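Local coordinates for protein 5-oxopent-3-ene-1,2,5-tricarboxylate decarboxylase (Exiguobacterium antarcticum B7, PDB 6IYM) that is a member of the fumarylacetoacetate hydrolase family that binds a magnesium ion through acidic side chains, at residues W5-Q10 against R61-Y66; A14-E19 against V31-L36; S103-F108 against L271-K276. One frame throughout, in Å; residues are numbered along the deposited sequence.

Contact 1 of 3, residues W5-Q10 against R61-Y66; sequences WFRFEQ and RLLAPY
The side chain of Arg7 grips a single backbone oxygen, Ala64 O, side-on with two nitrogens: NH2 reaches it at 2.9 Å and NE at 3.2 Å. Both bonds run close to the guanidinium plane, and the bend at chi3 (38°) places NE by the carbonyl oxygens of the loop. NE has a second, weak bond to Pro65 O. Leu63 lies over one face of the guanidinium, its CD1 4.2 Å above the centre of the group. The backbone of Arg7 is tied to the same loop: Leu63 N donates to Arg7 O at 2.9 Å. Two residues on, Glu9 N donates to Arg61 O at 2.8 Å. These two bonds flank Phe8 and Leu62, a single beta bridge where the backbone of the irregular linker 61-66 pairs with strand 4-10, itself part of the large mixed sheet and hydrogen-bonded to strands 13-20 and 178-186. Water 1 accepts from Arg7 N and probably donates to Leu63 O. At the more exposed end, the extended Glu9 side chain forms a salt bridge, OE1 to Arg61 NH1 at 3.0 Å, with the carboxylate and guanidinium planes 56° apart; NH2 of Arg61 has a second acidic partner in Asp109.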
loop_
_atom_site.group_PDB
_atom_site.type_symbol
_atom_site.label_atom_id
_atom_site.label_comp_id
_atom_site.label_asym_id
_atom_site.label_seq_id
_atom_site.Cartn_x
_atom_site.Cartn_y
_atom_site.Cartn_z
ATOM N N TRP A 5 21.266 11.812 -3.524
ATOM C CA TRP A 5 20.308 12.671 -2.787
ATOM C C TRP A 5 20.017 12.023 -1.445
ATOM O O TRP A 5 19.831 10.795 -1.417
ATOM C CB TRP A 5 19.004 12.849 -3.563
ATOM C CG TRP A 5 19.111 13.667 -4.805
ATOM C CD1 TRP A 5 19.380 13.244 -6.070
ATOM C CD2 TRP A 5 18.893 15.074 -4.885
ATOM N NE1 TRP A 5 19.372 14.302 -6.931
ATOM C CE2 TRP A 5 19.067 15.436 -6.235
ATOM C CE3 TRP A 5 18.561 16.051 -3.948
ATOM C CZ2 TRP A 5 18.933 16.756 -6.664
ATOM C CZ3 TRP A 5 18.435 17.356 -4.374
ATOM C CH2 TRP A 5 18.611 17.701 -5.714
ATOM N N PHE A 6 19.919 12.824 -0.393
ATOM C CA PHE A 6 19.447 12.351 0.925
ATOM C C PHE A 6 18.730 13.486 1.641
ATOM O O PHE A 6 18.768 14.659 1.181
ATOM C CB PHE A 6 20.607 11.799 1.756
ATOM C CG PHE A 6 21.788 12.723 1.900
ATOM C CD1 PHE A 6 22.796 12.733 0.947
ATOM C CD2 PHE A 6 21.889 13.576 2.991
ATOM C CE1 PHE A 6 23.892 13.568 1.090
ATOM C CE2 PHE A 6 22.977 14.425 3.127
ATOM C CZ PHE A 6 23.981 14.411 2.178
ATOM N N ARG A 7 18.011 13.079 2.678
ATOM C CA ARG A 7 17.457 13.940 3.734
ATOM C C ARG A 7 18.354 13.712 4.956
ATOM O O ARG A 7 18.783 12.551 5.145
ATOM C CB ARG A 7 15.994 13.552 3.943
ATOM C CG ARG A 7 15.040 14.720 4.128
ATOM C CD ARG A 7 13.603 14.308 3.954
ATOM N NE ARG A 7 13.341 12.994 4.509
ATOM C CZ ARG A 7 12.528 12.729 5.519
ATOM N NH1 ARG A 7 11.844 13.693 6.095
ATOM N NH2 ARG A 7 12.381 11.487 5.945
ATOM N N PHE A 8 18.686 14.769 5.706
ATOM C CA PHE A 8 19.420 14.681 6.998
ATOM C C PHE A 8 18.740 15.576 8.033
ATOM O O PHE A 8 17.999 16.491 7.624
ATOM C CB PHE A 8 20.887 15.064 6.811
ATOM C CG PHE A 8 21.151 16.512 6.470
ATOM C CD1 PHE A 8 21.365 17.450 7.472
ATOM C CD2 PHE A 8 21.245 16.924 5.151
ATOM C CE1 PHE A 8 21.658 18.768 7.159
ATOM C CE2 PHE A 8 21.535 18.244 4.836
ATOM C CZ PHE A 8 21.745 19.162 5.839
ATOM N N GLU A 9 19.006 15.322 9.316
ATOM C CA GLU A 9 18.373 16.008 10.470
ATOM C C GLU A 9 19.236 17.195 10.911
ATOM O O GLU A 9 20.472 17.025 11.036
ATOM C CB GLU A 9 18.196 15.029 11.627
ATOM C CG GLU A 9 17.812 15.684 12.939
ATOM C CD GLU A 9 17.792 14.699 14.094
ATOM O OE1 GLU A 9 17.563 13.497 13.823
ATOM O OE2 GLU A 9 18.033 15.121 15.250
ATOM N N GLN A 10 18.581 18.338 11.161
ATOM C CA GLN A 10 19.160 19.559 11.789
ATOM C C GLN A 10 18.103 20.245 12.672
ATOM O O GLN A 10 17.086 20.738 12.134
ATOM C CB GLN A 10 19.685 20.496 10.707
ATOM C CG GLN A 10 20.492 21.655 11.260
ATOM C CD GLN A 10 21.371 22.237 10.186
ATOM O OE1 GLN A 10 22.417 21.686 9.853
ATOM N NE2 GLN A 10 20.917 23.338 9.606
ATOM N N ARG A 61 23.731 12.891 10.559
ATOM C CA ARG A 61 22.544 12.017 10.801
ATOM C C ARG A 61 21.537 12.135 9.645
ATOM O O ARG A 61 20.807 13.162 9.563
ATOM C CB ARG A 61 21.840 12.275 12.135
ATOM C CG ARG A 61 21.129 11.034 12.653
ATOM C CD ARG A 61 19.862 11.283 13.449
ATOM N NE ARG A 61 18.906 10.186 13.284
ATOM C CZ ARG A 61 17.832 9.962 14.052
ATOM N NH1 ARG A 61 17.555 10.748 15.080
ATOM N NH2 ARG A 61 17.043 8.934 13.797
ATOM N N LEU A 62 21.491 11.082 8.825
ATOM C CA LEU A 62 20.616 10.904 7.637
ATOM C C LEU A 62 19.234 10.475 8.134
ATOM O O LEU A 62 19.160 9.808 9.195
ATOM C CB LEU A 62 21.238 9.824 6.740
ATOM C CG LEU A 62 22.432 10.223 5.867
ATOM C CD1 LEU A 62 21.966 10.878 4.598
ATOM C CD2 LEU A 62 23.392 11.158 6.577
ATOM N N LEU A 63 18.172 10.844 7.419
ATOM C CA LEU A 63 16.813 10.292 7.661
ATOM C C LEU A 63 16.492 9.307 6.534
ATOM O O LEU A 63 17.326 9.192 5.579
ATOM C CB LEU A 63 15.800 11.436 7.756
ATOM C CG LEU A 63 16.043 12.432 8.902
ATOM C CD1 LEU A 63 15.090 13.611 8.785
ATOM C CD2 LEU A 63 15.915 11.773 10.280
ATOM N N ALA A 64 15.364 8.601 6.633
ATOM C CA ALA A 64 14.819 7.840 5.487
ATOM C C ALA A 64 14.681 8.819 4.321
ATOM O O ALA A 64 14.379 9.982 4.536
ATOM C CB ALA A 64 13.506 7.213 5.874
ATOM N N PRO A 65 14.970 8.448 3.058
ATOM C CA PRO A 65 14.803 9.390 1.949
ATOM C C PRO A 65 13.465 10.150 1.961
ATOM O O PRO A 65 13.490 11.343 1.829
ATOM C CB PRO A 65 15.026 8.449 0.753
ATOM C CG PRO A 65 16.124 7.548 1.248
ATOM C CD PRO A 65 15.640 7.207 2.643
ATOM N N TYR A 66 12.343 9.458 2.158
ATOM C CA TYR A 66 11.009 10.082 2.376
ATOM C C TYR A 66 10.064 9.007 2.894
ATOM O O TYR A 66 10.512 7.843 2.988
ATOM C CB TYR A 66 10.473 10.693 1.081
ATOM C CG TYR A 66 10.480 9.729 -0.076
ATOM C CD1 TYR A 66 9.458 8.823 -0.265
ATOM C CD2 TYR A 66 11.551 9.689 -0.947
ATOM C CE1 TYR A 66 9.465 7.946 -1.339
ATOM C CE2 TYR A 66 11.584 8.813 -2.014
ATOM C CZ TYR A 66 10.538 7.942 -2.212
ATOM O OH TYR A 66 10.590 7.088 -3.272
HETATM O O HOH W 1 18.072 10.126 3.288
#

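Contact 2 of 3, residues A14-E19 against V31-L36; sequences ARIGVE and VYTDSL
Ile16 drives its CD1 into the bend of segment 31-36 and touches backbone more than side chains. CD1 lies 3.2 Å from Thr33 O, 3.6 Å from Asp34 C and 3.8 Å from Leu36 N, and the methyl therefore rests against a run of peptide groups. CG1 is anti to the carbonyl carbon of Ile16 (chi1 -69°), and the chain continues extended to CD1 (chi2 165°). Beyond this close-fitting centre the apolar contacts lengthen: CD1 is 4.4 Å from Val31 CG2, and Val39 of helix 36-41 also packs on Ile16.

The other side, at Ala14 and Asp34, meets through few atoms and lies nearer solvent. Ala14 CB stands 4.0 Å from Asp34 O, while Asp34 CB lies 3.7 Å from Ala14 O; Asp34 itself is exposed.

The bend keeps its shape through bonds of its own. Thr33 OG1 accepts from Ser35 N at 3.0 Å, nearly straight at 170°, which makes an ST turn, and Thr33 OG1 is also hydrogen-bonded to Glu38. Ser35 is the N-cap of helix 36-41, its OG bonded to Glu38 N. The contact thus sets strand 13-20 of the large sheet against the connection between two short helices, 28-31 and 36-41. With no polar bond between segments 14-19 and 31-36, their association here rests on van der Waals contact and burial of the isoleucine, while the hydrogen bonds of Thr33 and Ser35 shape the turn and cap the helix.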
loop_
_atom_site.group_PDB
_atom_site.type_symbol
_atom_site.label_atom_id
_atom_site.label_comp_id
_atom_site.label_asym_id
_atom_site.label_seq_id
_atom_site.Cartn_x
_atom_site.Cartn_y
_atom_site.Cartn_z
ATOM N N ALA A 14 13.931 18.167 9.236
ATOM C CA ALA A 14 14.395 17.641 7.937
ATOM C C ALA A 14 15.080 18.751 7.137
ATOM O O ALA A 14 14.541 19.859 7.101
ATOM C CB ALA A 14 13.218 17.065 7.185
ATOM N N ARG A 15 16.227 18.434 6.523
ATOM C CA ARG A 15 16.878 19.217 5.438
ATOM C C ARG A 15 17.271 18.255 4.310
ATOM O O ARG A 15 17.192 17.042 4.527
ATOM C CB ARG A 15 18.090 19.989 5.973
ATOM C CG ARG A 15 17.714 21.213 6.796
ATOM C CD ARG A 15 18.889 22.125 7.096
ATOM N NE ARG A 15 19.335 22.891 5.939
ATOM C CZ ARG A 15 18.719 23.964 5.435
ATOM N NH1 ARG A 15 17.599 24.413 5.977
ATOM N NH2 ARG A 15 19.229 24.586 4.382
ATOM N N ILE A 16 17.676 18.778 3.150
ATOM C CA ILE A 16 18.038 17.966 1.955
ATOM C C ILE A 16 19.516 18.209 1.658
ATOM O O ILE A 16 19.977 19.371 1.742
ATOM C CB ILE A 16 17.152 18.292 0.735
ATOM C CG1 ILE A 16 15.710 17.831 0.934
ATOM C CG2 ILE A 16 17.735 17.714 -0.548
ATOM C CD1 ILE A 16 14.751 18.435 -0.071
ATOM N N GLY A 17 20.208 17.139 1.286
ATOM C CA GLY A 17 21.647 17.151 0.993
ATOM C C GLY A 17 21.906 16.307 -0.224
ATOM O O GLY A 17 21.036 15.449 -0.533
ATOM N N VAL A 18 23.020 16.583 -0.907
ATOM C CA VAL A 18 23.531 15.785 -2.055
ATOM C C VAL A 18 24.984 15.407 -1.772
ATOM O O VAL A 18 25.541 15.869 -0.751
ATOM C CB VAL A 18 23.392 16.525 -3.397
ATOM C CG1 VAL A 18 22.012 17.141 -3.544
ATOM C CG2 VAL A 18 24.478 17.568 -3.597
ATOM N N GLU A 19 25.560 14.589 -2.652
ATOM C CA GLU A 19 26.934 14.052 -2.500
ATOM C C GLU A 19 27.527 13.851 -3.896
ATOM O O GLU A 19 27.009 12.998 -4.647
ATOM C CB GLU A 19 26.925 12.770 -1.666
ATOM C CG GLU A 19 28.305 12.334 -1.213
ATOM C CD GLU A 19 28.372 10.881 -0.789
ATOM O OE1 GLU A 19 27.689 10.524 0.195
ATOM O OE2 GLU A 19 29.081 10.106 -1.470
ATOM N N VAL A 31 17.014 24.240 -4.164
ATOM C CA VAL A 31 15.911 23.315 -4.584
ATOM C C VAL A 31 14.575 23.739 -3.939
ATOM O O VAL A 31 13.533 23.230 -4.394
ATOM C CB VAL A 31 16.263 21.834 -4.308
ATOM C CG1 VAL A 31 17.578 21.440 -4.954
ATOM C CG2 VAL A 31 16.287 21.484 -2.833
ATOM N N TYR A 32 14.587 24.635 -2.943
ATOM C CA TYR A 32 13.387 25.343 -2.403
ATOM C C TYR A 32 12.372 24.345 -1.830
ATOM O O TYR A 32 11.170 24.492 -2.100
ATOM C CB TYR A 32 12.718 26.223 -3.472
ATOM C CG TYR A 32 13.613 27.292 -4.043
ATOM C CD1 TYR A 32 13.937 28.422 -3.308
ATOM C CD2 TYR A 32 14.169 27.160 -5.307
ATOM C CE1 TYR A 32 14.790 29.391 -3.809
ATOM C CE2 TYR A 32 15.022 28.123 -5.826
ATOM C CZ TYR A 32 15.332 29.244 -5.075
ATOM O OH TYR A 32 16.170 30.197 -5.576
ATOM N N THR A 33 12.828 23.387 -1.023
ATOM C CA THR A 33 11.949 22.477 -0.247
ATOM C C THR A 33 12.792 21.629 0.711
ATOM O O THR A 33 13.996 21.503 0.460
ATOM C CB THR A 33 11.098 21.623 -1.194
ATOM O OG1 THR A 33 10.344 20.718 -0.386
ATOM C CG2 THR A 33 11.912 20.866 -2.218
ATOM N N ASP A 34 12.163 21.089 1.760
ATOM C CA ASP A 34 12.738 20.089 2.711
ATOM C C ASP A 34 12.174 18.670 2.451
ATOM O O ASP A 34 12.408 17.763 3.302
ATOM C CB ASP A 34 12.409 20.485 4.151
ATOM C CG ASP A 34 10.906 20.525 4.340
ATOM O OD1 ASP A 34 10.239 20.838 3.341
ATOM O OD2 ASP A 34 10.417 20.179 5.449
ATOM N N SER A 35 11.376 18.478 1.390
ATOM C CA SER A 35 10.817 17.148 1.021
ATOM C C SER A 35 11.523 16.620 -0.223
ATOM O O SER A 35 11.406 17.233 -1.303
ATOM C CB SER A 35 9.341 17.134 0.837
ATOM O OG SER A 35 8.942 15.895 0.268
ATOM N N LEU A 36 12.275 15.532 -0.043
ATOM C CA LEU A 36 12.986 14.859 -1.149
ATOM C C LEU A 36 11.959 14.181 -2.058
ATOM O O LEU A 36 12.278 14.026 -3.236
ATOM C CB LEU A 36 14.007 13.880 -0.561
ATOM C CG LEU A 36 14.872 13.160 -1.575
ATOM C CD1 LEU A 36 15.658 14.150 -2.416
ATOM C CD2 LEU A 36 15.808 12.184 -0.874
#

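Contact 3 of 3, residues S103-F108 against L271-K276; sequences SIVGPF and LQNQVK. Unlike the reference sequence in segment 271-276: Gln274 (reference Lys).
Phe108 N donates to Gln272 O at 2.8 Å, with a bent angle of 133° at the hydrogen. Phe108 CA also brings its hydrogen to Gln272 O, so that one carbonyl receives two neighbouring groups of the loop. A second bond comes from a side chain: Asn273 ND2 reaches Gly106 O at 3.1 Å, and that oxygen lies near the plane of the amide. With CG anti to its carbonyl carbon (chi1 -54°), the amide of Asn273 comes within reach of the turn. The same ND2 also donates to Asp109 O, so the amide nitrogen links two carbonyls of the turn around Pro107. Farther along, water 2 accepts from Gln274 N and donates to Phe108 O, each at 2.9 Å.

Packing surrounds these bonds. NE2 of Gln272 lies at the edge of the Phe108 ring, 3.8 Å from CE1, with the amide and ring planes 78° apart. Toward the buried side, Leu271 CD1 meets Pro107, 4.0 Å from CA and 4.1 Å from CG. Val105 CG2 touches Asn273 ND2 at 3.9 Å.

Both segments belong to the fumarylacetoacetate hydrolase C-terminal family region. Segment 103-108 leaves the large mixed sheet at strand 104-105, paired with strand 178-186, and leads to strand 111-112, which runs parallel to strand 269-276: a turn that carries the chain from one sheet to the other in this predominantly beta fold.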
loop_
_atom_site.group_PDB
_atom_site.type_symbol
_atom_site.label_atom_id
_atom_site.label_comp_id
_atom_site.label_asym_id
_atom_site.label_seq_id
_atom_site.Cartn_x
_atom_site.Cartn_y
_atom_site.Cartn_z
ATOM N N SER A 103 5.778 1.115 8.339
ATOM C CA SER A 103 6.906 0.202 8.721
ATOM C C SER A 103 8.275 0.825 8.443
ATOM O O SER A 103 9.277 0.291 8.983
ATOM C CB SER A 103 6.799 -1.154 8.086
ATOM O OG SER A 103 7.096 -1.110 6.699
ATOM N N ILE A 104 8.326 1.932 7.707
ATOM C CA ILE A 104 9.585 2.620 7.289
ATOM C C ILE A 104 10.307 3.189 8.510
ATOM O O ILE A 104 9.663 3.793 9.336
ATOM C CB ILE A 104 9.281 3.741 6.294
ATOM C CG1 ILE A 104 8.744 3.202 4.960
ATOM C CG2 ILE A 104 10.499 4.634 6.128
ATOM C CD1 ILE A 104 9.734 2.407 4.165
ATOM N N VAL A 105 11.618 2.995 8.563
ATOM C CA VAL A 105 12.553 3.736 9.447
ATOM C C VAL A 105 13.750 4.072 8.578
ATOM O O VAL A 105 13.907 3.445 7.519
ATOM C CB VAL A 105 12.942 2.913 10.695
ATOM C CG1 VAL A 105 11.717 2.514 11.513
ATOM C CG2 VAL A 105 13.758 1.671 10.354
ATOM N N GLY A 106 14.579 4.998 9.039
ATOM C CA GLY A 106 15.728 5.505 8.278
ATOM C C GLY A 106 17.031 4.918 8.796
ATOM O O GLY A 106 17.037 4.063 9.671
ATOM N N PRO A 107 18.182 5.373 8.277
ATOM C CA PRO A 107 19.469 4.852 8.720
ATOM C C PRO A 107 19.668 4.924 10.250
ATOM O O PRO A 107 19.289 5.916 10.864
ATOM C CB PRO A 107 20.463 5.730 7.956
ATOM C CG PRO A 107 19.718 6.150 6.729
ATOM C CD PRO A 107 18.293 6.361 7.201
ATOM N N PHE A 108 20.203 3.832 10.823
ATOM C CA PHE A 108 20.603 3.658 12.249
ATOM C C PHE A 108 19.398 3.667 13.181
ATOM O O PHE A 108 19.616 3.488 14.390
ATOM C CB PHE A 108 21.611 4.723 12.674
ATOM C CG PHE A 108 22.938 4.633 11.969
ATOM C CD1 PHE A 108 23.786 3.561 12.210
ATOM C CD2 PHE A 108 23.334 5.612 11.076
ATOM C CE1 PHE A 108 25.002 3.467 11.553
ATOM C CE2 PHE A 108 24.542 5.507 10.403
ATOM C CZ PHE A 108 25.391 4.456 10.669
ATOM N N LEU A 271 23.093 0.678 4.859
ATOM C CA LEU A 271 21.868 0.830 5.671
ATOM C C LEU A 271 22.020 -0.112 6.859
ATOM O O LEU A 271 21.881 -1.334 6.676
ATOM C CB LEU A 271 20.656 0.495 4.798
ATOM C CG LEU A 271 19.270 0.781 5.374
ATOM C CD1 LEU A 271 19.066 2.259 5.711
ATOM C CD2 LEU A 271 18.210 0.337 4.391
ATOM N N GLN A 272 22.282 0.449 8.036
ATOM C CA GLN A 272 22.480 -0.334 9.278
ATOM C C GLN A 272 21.383 0.026 10.274
ATOM O O GLN A 272 21.157 1.241 10.506
ATOM C CB GLN A 272 23.860 -0.063 9.861
ATOM C CG GLN A 272 24.120 -0.794 11.176
ATOM C CD GLN A 272 25.455 -0.380 11.746
ATOM O OE1 GLN A 272 26.467 -0.359 11.046
ATOM N NE2 GLN A 272 25.449 -0.014 13.020
ATOM N N ASN A 273 20.774 -1.023 10.840
ATOM C CA ASN A 273 19.705 -0.965 11.855
ATOM C C ASN A 273 19.957 -2.065 12.885
ATOM O O ASN A 273 20.374 -3.207 12.519
ATOM C CB ASN A 273 18.330 -1.083 11.194
ATOM C CG ASN A 273 18.124 -0.062 10.088
ATOM O OD1 ASN A 273 18.510 -0.282 8.932
ATOM N ND2 ASN A 273 17.578 1.086 10.453
ATOM N N GLN A 274 19.599 -1.794 14.127
ATOM C CA GLN A 274 19.717 -2.788 15.214
ATOM C C GLN A 274 18.299 -3.199 15.608
ATOM O O GLN A 274 17.440 -2.317 15.792
ATOM C CB GLN A 274 20.536 -2.166 16.351
ATOM C CG GLN A 274 21.055 -3.175 17.367
ATOM C CD GLN A 274 21.808 -2.570 18.537
ATOM O OE1 GLN A 274 21.907 -1.359 18.716
ATOM N NE2 GLN A 274 22.347 -3.444 19.366
ATOM N N VAL A 275 18.064 -4.489 15.791
ATOM C CA VAL A 275 16.821 -5.002 16.431
ATOM C C VAL A 275 16.858 -4.576 17.908
ATOM O O VAL A 275 17.873 -4.844 18.583
ATOM C CB VAL A 275 16.688 -6.518 16.212
ATOM C CG1 VAL A 275 15.451 -7.121 16.878
ATOM C CG2 VAL A 275 16.707 -6.852 14.730
ATOM N N LYS A 276 15.831 -3.876 18.393
ATOM C CA LYS A 276 15.763 -3.506 19.837
ATOM C C LYS A 276 14.330 -3.582 20.363
ATOM O O LYS A 276 13.422 -3.049 19.713
ATOM C CB LYS A 276 16.379 -2.129 20.082
ATOM C CG LYS A 276 17.843 -2.183 20.509
ATOM C CD LYS A 276 18.518 -0.841 20.653
ATOM C CE LYS A 276 18.262 0.063 19.466
ATOM N NZ LYS A 276 19.276 1.140 19.354
HETATM O O HOH W 2 19.659 0.794 15.338
#

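How the contacts relate
Contacts 1 and 2 are neighbours, with centres 8 Å apart, and contact 2 is nested within the chain loop that contact 1 closes. Their strands, 4-10 and 13-20, are successive and pair antiparallel in the large mixed sheet, where Phe6 and Phe8 face Gly17 and Arg15 through backbone bonds. Contact 3 follows later in the chain, its centre 13 Å from that of contact 1; Ala64 and the carbonyl oxygen of Leu63 pack on Ile104, Gly106 and Pro107. Contacts 2 and 3 do not touch, their nearest atoms being about 10 Å apart. All three contacts reach the same large mixed sheet, and linker 61-66 touches both strand 4-10 and the turn 103-108.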